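Local coordinates for 2,5-dihydroxypyridine 5,6-dioxygenase (Pseudomonas putida KT2440, PDB 7CUP), which catalyses the iron-dependent, dioxygen-consuming cleavage of the 2,5-dihydroxypyridine ring between carbons 5 and 6, giving N-formylmaleamate in aerobic nicotinate degradation, at residues M72-C76 / K314-H318; T79-G83 / L103-Q109; I215-F219 / Y247-Y251. One frame throughout, in Å; residues are numbered along the deposited sequence.

Contact 1: residues M72-C76 / K314-H318. With FE (Fe (III) ion), chain G.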
loop_
_atom_site.group_PDB
_atom_site.type_symbol
_atom_site.label_atom_id
_atom_site.label_comp_id
_atom_site.label_asym_id
_atom_site.label_seq_id
_atom_site.Cartn_x
_atom_site.Cartn_y
_atom_site.Cartn_z
ATOM N N MET A 72 -16.084 -17.525 -9.609
ATOM C CA MET A 72 -15.346 -18.085 -10.765
ATOM C C MET A 72 -15.823 -19.494 -11.116
ATOM O O MET A 72 -15.486 -19.924 -12.212
ATOM C CB MET A 72 -13.855 -18.072 -10.467
ATOM C CG MET A 72 -13.358 -16.633 -10.510
ATOM S SD MET A 72 -11.591 -16.504 -10.696
ATOM C CE MET A 72 -11.250 -17.771 -11.921
ATOM N N THR A 73 -16.651 -20.131 -10.286
ATOM C CA THR A 73 -17.309 -21.433 -10.613
ATOM C C THR A 73 -18.482 -21.208 -11.573
ATOM O O THR A 73 -18.949 -22.200 -12.166
ATOM C CB THR A 73 -17.814 -22.177 -9.366
ATOM O OG1 THR A 73 -18.985 -21.523 -8.872
ATOM C CG2 THR A 73 -16.748 -22.267 -8.298
ATOM N N ALA A 74 -18.952 -19.967 -11.716
ATOM C CA ALA A 74 -20.154 -19.646 -12.514
ATOM C C ALA A 74 -19.904 -19.896 -14.015
ATOM O O ALA A 74 -20.860 -20.257 -14.727
ATOM C CB ALA A 74 -20.550 -18.220 -12.239
ATOM N N TYR A 75 -18.674 -19.718 -14.506
ATOM C CA TYR A 75 -18.377 -19.694 -15.958
ATOM C C TYR A 75 -17.142 -20.536 -16.310
ATOM O O TYR A 75 -15.995 -20.036 -16.183
ATOM C CB TYR A 75 -18.167 -18.268 -16.442
ATOM C CG TYR A 75 -18.350 -18.129 -17.931
ATOM C CD1 TYR A 75 -17.330 -18.460 -18.816
ATOM C CD2 TYR A 75 -19.549 -17.681 -18.446
ATOM C CE1 TYR A 75 -17.493 -18.326 -20.186
ATOM C CE2 TYR A 75 -19.727 -17.538 -19.812
ATOM C CZ TYR A 75 -18.704 -17.875 -20.682
ATOM O OH TYR A 75 -18.910 -17.732 -22.016
ATOM N N CYS A 76 -17.382 -21.747 -16.827
ATOM C CA CYS A 76 -16.344 -22.754 -17.186
ATOM C C CYS A 76 -15.967 -22.566 -18.649
ATOM O O CYS A 76 -16.679 -23.045 -19.523
ATOM C CB CYS A 76 -16.845 -24.171 -16.932
ATOM S SG CYS A 76 -17.255 -24.438 -15.196
ATOM N N LYS A 314 -19.095 -28.914 -23.094
ATOM C CA LYS A 314 -18.080 -27.918 -22.642
ATOM C C LYS A 314 -18.732 -26.555 -22.341
ATOM O O LYS A 314 -17.998 -25.557 -22.272
ATOM C CB LYS A 314 -16.966 -27.790 -23.683
ATOM C CG LYS A 314 -17.363 -27.132 -25.000
ATOM C CD LYS A 314 -16.226 -26.372 -25.691
ATOM C CE LYS A 314 -14.871 -27.058 -25.626
ATOM N NZ LYS A 314 -14.946 -28.493 -26.007
ATOM N N THR A 315 -20.051 -26.506 -22.164
ATOM C CA THR A 315 -20.832 -25.255 -21.948
ATOM C C THR A 315 -20.305 -24.554 -20.695
ATOM O O THR A 315 -19.903 -25.214 -19.745
ATOM C CB THR A 315 -22.334 -25.550 -21.841
ATOM O OG1 THR A 315 -23.043 -24.314 -21.827
ATOM C CG2 THR A 315 -22.690 -26.342 -20.606
ATOM N N PRO A 316 -20.196 -23.211 -20.683
ATOM C CA PRO A 316 -19.667 -22.499 -19.520
ATOM C C PRO A 316 -20.632 -22.444 -18.329
ATOM O O PRO A 316 -20.174 -22.270 -17.221
ATOM C CB PRO A 316 -19.459 -21.079 -20.049
ATOM C CG PRO A 316 -20.485 -20.940 -21.141
ATOM C CD PRO A 316 -20.537 -22.304 -21.786
ATOM N N CYS A 317 -21.937 -22.562 -18.575
ATOM C CA CYS A 317 -22.961 -22.431 -17.503
ATOM C C CYS A 317 -22.870 -23.612 -16.525
ATOM O O CYS A 317 -23.124 -24.747 -16.926
ATOM C CB CYS A 317 -24.348 -22.330 -18.104
ATOM S SG CYS A 317 -25.639 -22.073 -16.867
ATOM N N HIS A 318 -22.561 -23.335 -15.258
ATOM C CA HIS A 318 -22.321 -24.361 -14.220
ATOM C C HIS A 318 -23.094 -24.029 -12.936
ATOM O O HIS A 318 -22.875 -22.935 -12.354
ATOM C CB HIS A 318 -20.819 -24.455 -13.978
ATOM C CG HIS A 318 -20.501 -25.309 -12.808
ATOM N ND1 HIS A 318 -19.983 -24.795 -11.646
ATOM C CD2 HIS A 318 -20.701 -26.621 -12.603
ATOM C CE1 HIS A 318 -19.846 -25.757 -10.767
ATOM N NE2 HIS A 318 -20.270 -26.882 -11.334
HETATM FE FE FE G . -20.399 -28.878 -10.427
HETATM O O HOH W 1 -23.170 -20.377 -13.817
HETATM O O HOH W 2 -19.456 -29.323 -12.533
HETATM O O HOH W 3 -18.513 -28.234 -9.250
#

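Contact 2: residues T79-G83 / L103-Q109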
loop_
_atom_site.group_PDB
_atom_site.type_symbol
_atom_site.label_atom_id
_atom_site.label_comp_id
_atom_site.label_asym_id
_atom_site.label_seq_id
_atom_site.Cartn_x
_atom_site.Cartn_y
_atom_site.Cartn_z
ATOM N N THR A 79 -9.074 -20.536 -19.533
ATOM C CA THR A 79 -8.418 -20.045 -18.306
ATOM C C THR A 79 -7.135 -19.330 -18.721
ATOM O O THR A 79 -6.816 -19.280 -19.929
ATOM C CB THR A 79 -8.126 -21.181 -17.302
ATOM O OG1 THR A 79 -6.961 -21.925 -17.686
ATOM C CG2 THR A 79 -9.279 -22.143 -17.128
ATOM N N ALA A 80 -6.385 -18.859 -17.738
ATOM C CA ALA A 80 -5.141 -18.115 -17.968
ATOM C C ALA A 80 -4.113 -19.090 -18.540
ATOM O O ALA A 80 -3.162 -18.639 -19.169
ATOM C CB ALA A 80 -4.702 -17.433 -16.700
ATOM N N LEU A 81 -4.345 -20.393 -18.426
ATOM C CA LEU A 81 -3.423 -21.396 -19.011
ATOM C C LEU A 81 -3.710 -21.637 -20.483
ATOM O O LEU A 81 -2.816 -22.205 -21.153
ATOM C CB LEU A 81 -3.521 -22.704 -18.230
ATOM C CG LEU A 81 -2.806 -22.685 -16.886
ATOM C CD1 LEU A 81 -2.797 -24.079 -16.311
ATOM C CD2 LEU A 81 -1.386 -22.136 -17.004
ATOM N N THR A 82 -4.874 -21.253 -20.996
ATOM C CA THR A 82 -5.221 -21.596 -22.401
ATOM C C THR A 82 -4.185 -20.932 -23.309
ATOM O O THR A 82 -4.007 -19.726 -23.152
ATOM C CB THR A 82 -6.647 -21.194 -22.786
ATOM O OG1 THR A 82 -7.492 -21.791 -21.796
ATOM C CG2 THR A 82 -7.011 -21.652 -24.182
ATOM N N GLY A 83 -3.537 -21.703 -24.186
ATOM C CA GLY A 83 -2.536 -21.208 -25.157
ATOM C C GLY A 83 -1.288 -20.675 -24.467
ATOM O O GLY A 83 -0.578 -19.853 -25.078
ATOM N N LEU A 103 -7.740 -22.033 -10.927
ATOM C CA LEU A 103 -7.598 -22.627 -12.271
ATOM C C LEU A 103 -8.737 -23.618 -12.408
ATOM O O LEU A 103 -8.689 -24.641 -11.725
ATOM C CB LEU A 103 -6.282 -23.398 -12.397
ATOM C CG LEU A 103 -5.030 -22.595 -12.683
ATOM C CD1 LEU A 103 -3.894 -23.570 -12.906
ATOM C CD2 LEU A 103 -5.203 -21.669 -13.880
ATOM N N LEU A 104 -9.701 -23.334 -13.262
ATOM C CA LEU A 104 -10.836 -24.255 -13.470
ATOM C C LEU A 104 -10.298 -25.546 -14.105
ATOM O O LEU A 104 -9.210 -25.483 -14.778
ATOM C CB LEU A 104 -11.863 -23.524 -14.328
ATOM C CG LEU A 104 -12.593 -22.391 -13.617
ATOM C CD1 LEU A 104 -13.778 -21.935 -14.455
ATOM C CD2 LEU A 104 -13.056 -22.810 -12.222
ATOM N N HIS A 105 -10.953 -26.682 -13.824
ATOM C CA HIS A 105 -10.607 -27.992 -14.442
ATOM C C HIS A 105 -10.512 -27.753 -15.950
ATOM O O HIS A 105 -11.411 -27.148 -16.491
ATOM C CB HIS A 105 -11.605 -29.090 -14.030
ATOM C CG HIS A 105 -11.515 -29.496 -12.592
ATOM N ND1 HIS A 105 -10.888 -28.715 -11.631
ATOM C CD2 HIS A 105 -12.010 -30.570 -11.935
ATOM C CE1 HIS A 105 -10.993 -29.299 -10.453
ATOM N NE2 HIS A 105 -11.672 -30.438 -10.610
ATOM N N SER A 106 -9.400 -28.095 -16.590
ATOM C CA SER A 106 -9.167 -27.770 -18.016
ATOM C C SER A 106 -8.214 -28.789 -18.607
ATOM O O SER A 106 -7.509 -29.471 -17.865
ATOM C CB SER A 106 -8.652 -26.381 -18.147
ATOM O OG SER A 106 -7.421 -26.229 -17.458
ATOM N N PRO A 107 -8.149 -28.930 -19.948
ATOM C CA PRO A 107 -7.153 -29.810 -20.552
ATOM C C PRO A 107 -5.746 -29.484 -20.012
ATOM O O PRO A 107 -4.984 -30.415 -19.767
ATOM C CB PRO A 107 -7.278 -29.597 -22.076
ATOM C CG PRO A 107 -8.244 -28.424 -22.246
ATOM C CD PRO A 107 -9.016 -28.289 -20.945
ATOM N N GLU A 108 -5.439 -28.205 -19.772
ATOM C CA GLU A 108 -4.060 -27.767 -19.404
ATOM C C GLU A 108 -3.740 -28.184 -17.961
ATOM O O GLU A 108 -2.625 -28.673 -17.715
ATOM C CB GLU A 108 -3.884 -26.264 -19.600
ATOM C CG GLU A 108 -4.003 -25.822 -21.055
ATOM C CD GLU A 108 -5.427 -25.715 -21.578
ATOM O OE1 GLU A 108 -6.360 -26.021 -20.820
ATOM O OE2 GLU A 108 -5.589 -25.301 -22.721
ATOM N N GLN A 109 -4.683 -28.014 -17.047
ATOM C CA GLN A 109 -4.583 -28.477 -15.645
ATOM C C GLN A 109 -4.442 -30.003 -15.618
ATOM O O GLN A 109 -3.664 -30.508 -14.791
ATOM C CB GLN A 109 -5.785 -28.023 -14.808
ATOM C CG GLN A 109 -5.806 -28.688 -13.445
ATOM C CD GLN A 109 -6.751 -28.103 -12.424
ATOM O OE1 GLN A 109 -6.526 -27.010 -11.888
ATOM N NE2 GLN A 109 -7.776 -28.875 -12.080
HETATM O O HOH W 4 -3.677 -24.391 -24.302
#

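Contact 3: residues I215-F219 / Y247-Y251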
loop_
_atom_site.group_PDB
_atom_site.type_symbol
_atom_site.label_atom_id
_atom_site.label_comp_id
_atom_site.label_asym_id
_atom_site.label_seq_id
_atom_site.Cartn_x
_atom_site.Cartn_y
_atom_site.Cartn_z
ATOM N N ILE A 215 -30.342 -24.996 -1.777
ATOM C CA ILE A 215 -29.403 -23.922 -2.213
ATOM C C ILE A 215 -29.085 -24.074 -3.701
ATOM O O ILE A 215 -28.888 -25.211 -4.166
ATOM C CB ILE A 215 -28.144 -23.953 -1.320
ATOM C CG1 ILE A 215 -28.525 -23.704 0.139
ATOM C CG2 ILE A 215 -27.090 -22.968 -1.809
ATOM C CD1 ILE A 215 -27.354 -23.687 1.105
ATOM N N ILE A 216 -28.947 -22.951 -4.393
ATOM C CA ILE A 216 -28.301 -22.910 -5.727
ATOM C C ILE A 216 -27.008 -22.098 -5.647
ATOM O O ILE A 216 -27.068 -20.964 -5.178
ATOM C CB ILE A 216 -29.245 -22.379 -6.807
ATOM C CG1 ILE A 216 -30.562 -23.153 -6.812
ATOM C CG2 ILE A 216 -28.522 -22.453 -8.135
ATOM C CD1 ILE A 216 -31.594 -22.550 -7.680
ATOM N N LEU A 217 -25.894 -22.696 -6.095
ATOM C CA LEU A 217 -24.600 -22.007 -6.301
ATOM C C LEU A 217 -24.402 -21.839 -7.807
ATOM O O LEU A 217 -24.642 -22.787 -8.538
ATOM C CB LEU A 217 -23.520 -22.878 -5.656
ATOM C CG LEU A 217 -23.744 -23.234 -4.189
ATOM C CD1 LEU A 217 -22.646 -24.137 -3.693
ATOM C CD2 LEU A 217 -23.814 -21.986 -3.319
ATOM N N PRO A 218 -23.952 -20.681 -8.337
ATOM C CA PRO A 218 -23.462 -19.545 -7.533
ATOM C C PRO A 218 -24.447 -18.459 -7.055
ATOM O O PRO A 218 -23.965 -17.440 -6.624
ATOM C CB PRO A 218 -22.488 -18.864 -8.512
ATOM C CG PRO A 218 -23.151 -19.060 -9.850
ATOM C CD PRO A 218 -23.803 -20.433 -9.785
ATOM N N PHE A 219 -25.762 -18.684 -7.062
ATOM C CA PHE A 219 -26.737 -17.658 -6.612
ATOM C C PHE A 219 -26.564 -17.430 -5.104
ATOM O O PHE A 219 -26.819 -16.322 -4.640
ATOM C CB PHE A 219 -28.196 -18.019 -6.910
ATOM C CG PHE A 219 -28.538 -18.401 -8.334
ATOM C CD1 PHE A 219 -27.689 -18.118 -9.388
ATOM C CD2 PHE A 219 -29.725 -19.070 -8.611
ATOM C CE1 PHE A 219 -28.019 -18.493 -10.684
ATOM C CE2 PHE A 219 -30.061 -19.430 -9.912
ATOM C CZ PHE A 219 -29.187 -19.170 -10.941
ATOM N N TYR A 247 -36.379 -17.168 -12.162
ATOM C CA TYR A 247 -35.001 -16.618 -12.084
ATOM C C TYR A 247 -34.031 -17.672 -12.617
ATOM O O TYR A 247 -33.175 -17.315 -13.436
ATOM C CB TYR A 247 -34.655 -16.169 -10.663
ATOM C CG TYR A 247 -33.274 -15.579 -10.503
ATOM C CD1 TYR A 247 -32.159 -16.387 -10.385
ATOM C CD2 TYR A 247 -33.075 -14.214 -10.439
ATOM C CE1 TYR A 247 -30.884 -15.865 -10.223
ATOM C CE2 TYR A 247 -31.810 -13.677 -10.243
ATOM C CZ TYR A 247 -30.707 -14.505 -10.146
ATOM O OH TYR A 247 -29.445 -14.012 -10.011
ATOM N N LEU A 248 -34.168 -18.925 -12.176
ATOM C CA LEU A 248 -33.298 -20.036 -12.648
ATOM C C LEU A 248 -33.485 -20.182 -14.156
ATOM O O LEU A 248 -32.466 -20.260 -14.867
ATOM C CB LEU A 248 -33.632 -21.334 -11.916
ATOM C CG LEU A 248 -32.761 -22.530 -12.287
ATOM C CD1 LEU A 248 -31.263 -22.198 -12.215
ATOM C CD2 LEU A 248 -33.102 -23.743 -11.433
ATOM N N ARG A 249 -34.725 -20.197 -14.648
ATOM C CA ARG A 249 -34.964 -20.419 -16.100
ATOM C C ARG A 249 -34.318 -19.281 -16.899
ATOM O O ARG A 249 -33.706 -19.547 -17.928
ATOM C CB ARG A 249 -36.452 -20.499 -16.459
ATOM C CG ARG A 249 -37.143 -21.821 -16.171
ATOM C CD ARG A 249 -38.560 -21.806 -16.771
ATOM N NE ARG A 249 -39.413 -20.713 -16.276
ATOM C CZ ARG A 249 -40.179 -20.768 -15.191
ATOM N NH1 ARG A 249 -40.229 -21.852 -14.435
ATOM N NH2 ARG A 249 -40.912 -19.723 -14.859
ATOM N N ASP A 250 -34.466 -18.045 -16.449
ATOM C CA ASP A 250 -33.920 -16.866 -17.157
ATOM C C ASP A 250 -32.388 -16.922 -17.144
ATOM O O ASP A 250 -31.750 -16.507 -18.141
ATOM C CB ASP A 250 -34.465 -15.592 -16.522
ATOM C CG ASP A 250 -34.302 -14.335 -17.347
ATOM O OD1 ASP A 250 -35.252 -13.957 -18.043
ATOM O OD2 ASP A 250 -33.235 -13.736 -17.269
ATOM N N TYR A 251 -31.792 -17.370 -16.043
ATOM C CA TYR A 251 -30.319 -17.428 -15.924
ATOM C C TYR A 251 -29.791 -18.431 -16.939
ATOM O O TYR A 251 -28.899 -18.110 -17.723
ATOM C CB TYR A 251 -29.896 -17.828 -14.516
ATOM C CG TYR A 251 -28.401 -17.897 -14.341
ATOM C CD1 TYR A 251 -27.647 -16.736 -14.228
ATOM C CD2 TYR A 251 -27.735 -19.111 -14.309
ATOM C CE1 TYR A 251 -26.272 -16.794 -14.045
ATOM C CE2 TYR A 251 -26.364 -19.190 -14.121
ATOM C CZ TYR A 251 -25.633 -18.024 -13.988
ATOM O OH TYR A 251 -24.279 -18.072 -13.847
#

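Contact 1: residues M72-C76 / K314-H318
His318 and Thr73 meet through a hydrogen bond that ties an iron ligand to the loop 72-76. The imidazole donates from ND1 to Thr73 O at 2.8 Å, a somewhat bent bond; the acceptor lies at the ring edge, in its plane, while the donor sits tilted 30° from the carbonyl plane. On the far side of the same ring NE2 binds the iron at 2.2 Å. With CG anti to the backbone N (chi1 171°), the ring can reach both partners, and they fix its rotation. Two waters, Ser302, Asp320 and His265 complete the metal site. A second hydrogen bond joins the backbones: Cys76 N donates to Pro316 O at 2.9 Å, nearly straight at 174° and on a lone pair of the carbonyl. It belongs to a single beta bridge between Tyr75 and Cys317. A water donates to His318 O at 3.0 Å and lies beside Ala74 O at a distance too short to be taken at face value. Apolar contacts flank these bonds. Pro316 lays CB over the centre of the Tyr75 ring, 3.3 Å from its centroid, a CH-pi contact, with CG shifted toward the phenol end; the ring of His64 also meets Tyr75. Cys76 SG rests 3.8 Å from His318 CB and approaches the imidazole obliquely. The chemistry is that of a second shell: a backbone carbonyl holds the metal-bound histidine at ND1, consistent with keeping NE2 turned to the iron.

Contact 2: residues T79-G83 / L103-Q109
Thr79 packs its methyl group on Leu104 where a type I beta turn, Thr79 to Thr82, meets the loop leading into the N-capped helix 107-114. CG2 of Thr79 lies 4.1 Å from Leu104 CB, the two side chains crossing obliquely. Its hydroxyl serves the turn itself: with OG1 set between the backbone N and the carbonyl carbon (chi1 79°), it accepts from Leu81 N at 3.1 Å, an ST turn inside the beta turn. A valine here, lacking the hydroxyl, would probably leave Leu81 N without its side-chain acceptor and the ST turn less firmly held. Leu81 carries the leucine packing. Its CD1 meets Leu103 CD1 at 3.6 Å, the two leucines crossing at about a right angle, while its CB touches Glu108 CB at 3.8 Å as those side chains run past each other in opposite directions. Leu59 and Ala87 also touch Leu81. Thr82 returns to the start of the turn, where OG1 accepts from Thr79 N along a nearly straight bond (170°). Facing the turn, Ser106 caps the helix, its OG accepting from Gln109 N at 3.3 Å. Glu108, bent at chi2 (79°), brings its carboxylate back beside Thr82. Just past the turn, one water links the backbone to this carboxylate: it accepts from Gly83 N at 2.7 Å and donates to Glu108 OE2 at 2.6 Å.

Contact 3: residues I215-F219 / Y247-Y251
Phe219 inserts its ring between Tyr247 and Tyr251, two tyrosines one turn apart on helix 243-253, and makes a T-shaped contact with each. Tyr247 comes in edge first: its CE1 stands over the centre of one Phe219 face, with the ring centroids 4.9 Å apart and the planes at 84°. Toward Tyr251 the roles reverse. Here Phe219 presents its own edge, CE1 and CZ, to the tyrosine face, and CE1 lies over the ring centre; these centroids are 5.0 Å apart. The phenylalanine is therefore face acceptor in one pair and edge donor in the other. Leu248 CD1 adds an oblique contact at 3.8 Å from Phe219 CE2. On the Phe219 face opposite Tyr247 lies Ile216 CG2, offset toward the rim, while the CD1 end of the same isoleucine reaches Leu248 CD2 at 4.2 Å. Both tyrosines carry CG anti to the backbone N (chi1 near 180°), which sends their rings off the helix toward Phe219. The bond from Tyr251 N to Tyr247 O, 3.0 Å long, is one of the helical bonds that keep them a turn apart. A cis peptide precedes Pro218, whose CG lies 4.3 Å from Tyr251 OH. The Tyr247 hydroxyl is engaged by Thr277 O of the second subunit, and Leu281 of that subunit packs on Phe219 and Tyr251, placing the aromatic cluster at a subunit interface. Within the chain, Leu319 touches Pro218, Leu248 and Tyr251, so helix 243-253 and the loop after strand 215-216 both pack on strand 319-323 of the iron-bearing sheet.

Contact 1 sits between the other two, centre to centre about 13 Å from each, whereas the centres of contacts 2 and 3 are about 25 Å apart and these two do not touch. Along the chain contacts 2 and 3 are nested, in that order, inside the long loop that contact 1 closes. Contacts 1 and 2 share the connection between strand 53-58 and helix 85-92; Leu104 CD1 bridges them, 3.4 Å from Tyr75 O. On the other side Ala74 CB packs on Pro218 CG at 3.6 Å, and Cys317 approaches Tyr251. Packing thus runs from the loop leading into helix 107-114, past the loop before strand 319-323 and its iron ligand, to helix 243-253 at the subunit interface.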